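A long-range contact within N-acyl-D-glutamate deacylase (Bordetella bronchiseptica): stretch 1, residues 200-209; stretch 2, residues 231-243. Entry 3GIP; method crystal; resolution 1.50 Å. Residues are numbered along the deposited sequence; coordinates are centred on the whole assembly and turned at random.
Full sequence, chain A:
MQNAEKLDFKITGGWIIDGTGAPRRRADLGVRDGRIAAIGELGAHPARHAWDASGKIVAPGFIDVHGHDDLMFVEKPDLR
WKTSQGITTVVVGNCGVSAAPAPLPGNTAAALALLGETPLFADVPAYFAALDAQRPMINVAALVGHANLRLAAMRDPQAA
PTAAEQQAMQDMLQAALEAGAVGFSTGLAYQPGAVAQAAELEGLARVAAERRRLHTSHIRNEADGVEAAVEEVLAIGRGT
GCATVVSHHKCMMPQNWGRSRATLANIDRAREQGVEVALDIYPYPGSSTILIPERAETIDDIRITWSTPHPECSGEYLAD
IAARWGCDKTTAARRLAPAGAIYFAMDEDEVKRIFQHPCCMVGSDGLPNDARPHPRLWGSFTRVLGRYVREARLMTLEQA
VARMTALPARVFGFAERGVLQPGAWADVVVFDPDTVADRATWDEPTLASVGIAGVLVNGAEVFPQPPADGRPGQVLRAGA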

# COMPACT_ATOMS: atom_id res chain seq x y z
N GLU A 200 25.18 0.42 -3.02
CA GLU A 200 24.18 0.45 -4.07
C GLU A 200 22.90 1.15 -3.63
O GLU A 200 22.37 2.02 -4.33
CB GLU A 200 23.85 -0.98 -4.51
CG GLU A 200 22.80 -1.08 -5.61
CD GLU A 200 22.57 -2.51 -6.07
OE1 GLU A 200 23.52 -3.32 -5.98
OE2 GLU A 200 21.45 -2.82 -6.53
N LEU A 201 22.41 0.77 -2.46
CA LEU A 201 21.18 1.35 -1.93
C LEU A 201 21.37 2.82 -1.55
O LEU A 201 20.47 3.64 -1.77
CB LEU A 201 20.72 0.53 -0.72
CG LEU A 201 20.52 -0.96 -1.06
CD1 LEU A 201 20.15 -1.74 0.20
CD2 LEU A 201 19.45 -1.11 -2.13
N GLU A 202 22.53 3.15 -1.00
CA GLU A 202 22.82 4.52 -0.61
C GLU A 202 22.88 5.42 -1.84
O GLU A 202 22.44 6.57 -1.80
CB GLU A 202 24.14 4.59 0.16
CG GLU A 202 24.14 3.78 1.44
CD GLU A 202 25.49 3.75 2.13
OE1 GLU A 202 26.52 3.71 1.41
OE2 GLU A 202 25.53 3.75 3.37
N GLY A 203 23.42 4.89 -2.93
CA GLY A 203 23.51 5.66 -4.16
C GLY A 203 22.13 6.09 -4.62
O GLY A 203 21.92 7.24 -4.99
N LEU A 204 21.18 5.15 -4.59
CA LEU A 204 19.82 5.46 -5.01
C LEU A 204 19.17 6.41 -4.01
O LEU A 204 18.44 7.33 -4.40
CB LEU A 204 19.00 4.16 -5.11
CG LEU A 204 19.49 3.20 -6.20
CD1 LEU A 204 18.77 1.87 -6.10
CD2 LEU A 204 19.26 3.83 -7.57
N ALA A 205 19.46 6.20 -2.73
CA ALA A 205 18.92 7.05 -1.68
C ALA A 205 19.38 8.50 -1.82
O ALA A 205 18.62 9.43 -1.53
CB ALA A 205 19.31 6.50 -0.31
N ARG A 206 20.62 8.70 -2.26
CA ARG A 206 21.13 10.05 -2.44
C ARG A 206 20.35 10.76 -3.55
O ARG A 206 20.05 11.95 -3.45
CB ARG A 206 22.62 10.03 -2.81
CG ARG A 206 23.55 9.63 -1.67
CD ARG A 206 24.99 10.08 -1.96
NE ARG A 206 25.53 9.49 -3.18
CZ ARG A 206 25.98 8.24 -3.28
NH1 ARG A 206 25.95 7.44 -2.23
NH2 ARG A 206 26.45 7.79 -4.44
N VAL A 207 20.03 10.02 -4.60
CA VAL A 207 19.27 10.58 -5.71
C VAL A 207 17.88 10.97 -5.24
O VAL A 207 17.37 12.04 -5.59
CB VAL A 207 19.15 9.55 -6.87
CG1 VAL A 207 18.25 10.10 -7.96
CG2 VAL A 207 20.53 9.23 -7.42
N ALA A 208 17.26 10.11 -4.43
CA ALA A 208 15.92 10.40 -3.92
C ALA A 208 15.95 11.55 -2.92
O ALA A 208 15.14 12.48 -3.00
CB ALA A 208 15.34 9.15 -3.26
N ALA A 209 16.90 11.50 -2.00
CA ALA A 209 17.04 12.53 -0.97
C ALA A 209 17.23 13.92 -1.56
O ALA A 209 16.65 14.90 -1.07
CB ALA A 209 18.20 12.19 -0.05
N GLU A 231 17.59 -1.80 11.11
CA GLU A 231 18.81 -1.01 11.29
C GLU A 231 19.46 -0.73 9.94
O GLU A 231 19.98 0.36 9.71
CB GLU A 231 19.79 -1.76 12.20
CG GLU A 231 21.21 -1.19 12.27
CD GLU A 231 21.27 0.26 12.73
OE1 GLU A 231 20.30 0.74 13.36
OE2 GLU A 231 22.30 0.92 12.47
N GLU A 232 19.42 -1.71 9.04
CA GLU A 232 20.02 -1.56 7.72
C GLU A 232 19.41 -0.40 6.93
O GLU A 232 20.14 0.40 6.34
CB GLU A 232 19.90 -2.86 6.92
CG GLU A 232 20.30 -2.72 5.45
CD GLU A 232 20.29 -4.04 4.70
OE1 GLU A 232 19.51 -4.94 5.09
OE2 GLU A 232 21.05 -4.18 3.72
N VAL A 233 18.09 -0.32 6.91
CA VAL A 233 17.45 0.76 6.16
C VAL A 233 17.51 2.09 6.90
O VAL A 233 17.47 3.15 6.27
CB VAL A 233 15.98 0.41 5.78
CG1 VAL A 233 15.96 -0.81 4.88
CG2 VAL A 233 15.16 0.17 7.03
N LEU A 234 17.60 2.05 8.22
CA LEU A 234 17.70 3.30 8.98
C LEU A 234 19.09 3.89 8.77
O LEU A 234 19.25 5.11 8.71
CB LEU A 234 17.45 3.07 10.47
CG LEU A 234 16.00 2.77 10.86
CD1 LEU A 234 15.91 2.62 12.38
CD2 LEU A 234 15.08 3.88 10.38
N ALA A 235 20.09 3.02 8.65
CA ALA A 235 21.46 3.47 8.44
C ALA A 235 21.55 4.21 7.11
O ALA A 235 22.26 5.21 6.99
CB ALA A 235 22.41 2.27 8.43
N ILE A 236 20.82 3.72 6.12
CA ILE A 236 20.79 4.36 4.81
C ILE A 236 20.15 5.74 4.94
O ILE A 236 20.61 6.71 4.35
CB ILE A 236 19.98 3.52 3.80
CG1 ILE A 236 20.71 2.20 3.54
CG2 ILE A 236 19.78 4.29 2.51
CD1 ILE A 236 19.91 1.21 2.72
N GLY A 237 19.08 5.82 5.73
CA GLY A 237 18.41 7.09 5.92
C GLY A 237 19.23 8.09 6.70
O GLY A 237 19.25 9.28 6.37
N ARG A 238 19.92 7.63 7.73
CA ARG A 238 20.74 8.52 8.55
C ARG A 238 21.95 9.04 7.78
O ARG A 238 22.35 10.19 7.94
CB ARG A 238 21.21 7.79 9.81
CG ARG A 238 20.08 7.39 10.75
CD ARG A 238 20.58 6.70 12.01
NE ARG A 238 21.45 5.56 11.69
CZ ARG A 238 21.26 4.33 12.14
NH1 ARG A 238 20.23 4.04 12.94
NH2 ARG A 238 22.11 3.37 11.80
N GLY A 239 22.51 8.19 6.92
CA GLY A 239 23.67 8.60 6.15
C GLY A 239 23.36 9.51 4.98
O GLY A 239 24.15 10.39 4.66
N THR A 240 22.21 9.31 4.34
CA THR A 240 21.83 10.11 3.18
C THR A 240 20.78 11.18 3.45
O THR A 240 20.62 12.11 2.67
CB THR A 240 21.29 9.22 2.05
OG1 THR A 240 20.06 8.62 2.47
CG2 THR A 240 22.29 8.13 1.70
N GLY A 241 20.06 11.03 4.56
CA GLY A 241 19.01 11.99 4.89
C GLY A 241 17.74 11.71 4.11
O GLY A 241 16.79 12.50 4.13
N CYS A 242 17.70 10.58 3.42
CA CYS A 242 16.54 10.21 2.62
C CYS A 242 15.35 9.78 3.48
O CYS A 242 15.47 8.91 4.34
CB CYS A 242 16.90 9.07 1.67
SG CYS A 242 15.65 8.71 0.42
N ALA A 243 14.20 10.41 3.24
CA ALA A 243 12.98 10.06 3.97
C ALA A 243 12.77 8.56 3.76
O ALA A 243 12.92 8.06 2.64
CB ALA A 243 11.80 10.85 3.43
O HOH W 1 15.58 14.58 1.79

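The helix of stretch 2 packs against the helix of stretch 1 at an angle of 48° between their N-to-C directions, with a closest axial approach of 9.6 Å. No direct hydrogen bond crosses between the stretches; the contact rests on van der Waals packing and buries 425 Å² in all.

At the start of stretch 2, Glu231 lies out of reach of the other helix and pairs instead with Arg238, two turns further on: Arg238 NH2 donates to Glu231 OE2 at 2.5 Å in a salt bridge, supplemented by a weak bond from Arg238 NH1 to Glu231 OE1 at 3.3 Å. Glu232 marks the near edge of the contact. Its CA-to-CB bond points sideways, but the extended side chain brings OE2 to 4.4 Å from Leu201 CD1; both carboxylate oxygens are hydrogen-bonded elsewhere in the structure.

One turn later, Ile236 fills the space between the helices. Although its CA-to-CB bond is also directed sideways, the end of the side chain comes nearer to stretch 1, placing CD1 3.6 Å from Leu201 CB and CG2 3.6 Å from Ala205 CB. The small side chain of Ala205 thus meets one branch of the isoleucine while Leu201 meets the tip of the other. Glu202 lies alongside, its aliphatic CG 4.3 Å from Ile236 CG1.

Thr240, at the end of the helix, points toward stretch 1. Its hydroxyl is engaged within its own stretch: OG1 donates to Ile236 O at 2.7 Å and accepts from Cys242 N at 3.2 Å, so that it ties the last helical turn to the chain leaving it. The methyl CG2 packs 3.8 Å from Glu202 O and 3.9 Å from Arg206 CG, the latter an apolar contact with the aliphatic part of the arginine. Ala209 CB sits 3.6 Å from Thr240 O.

Gly241 then leaves helical geometry with a positive phi of 80°, a conformation that favours glycine. A water bridges the stretches here, donating to Ala209 O at 3.1 Å and, weakly, to Gly241 O at 3.4 Å.

The turn delivers Cys242 back against stretch 1, where its CA lies 4.3 Å from Ala209 CA and 3.7 Å from Ala209 CB. Cys242 CB packs 4.0 Å from Ala205 CB and 3.8 Å from Ala209 CB, while SG lies 3.7 Å from Ala208 CB and 3.6 Å from Ala205 O. Beyond this cluster, Ala243 makes no contact with stretch 1.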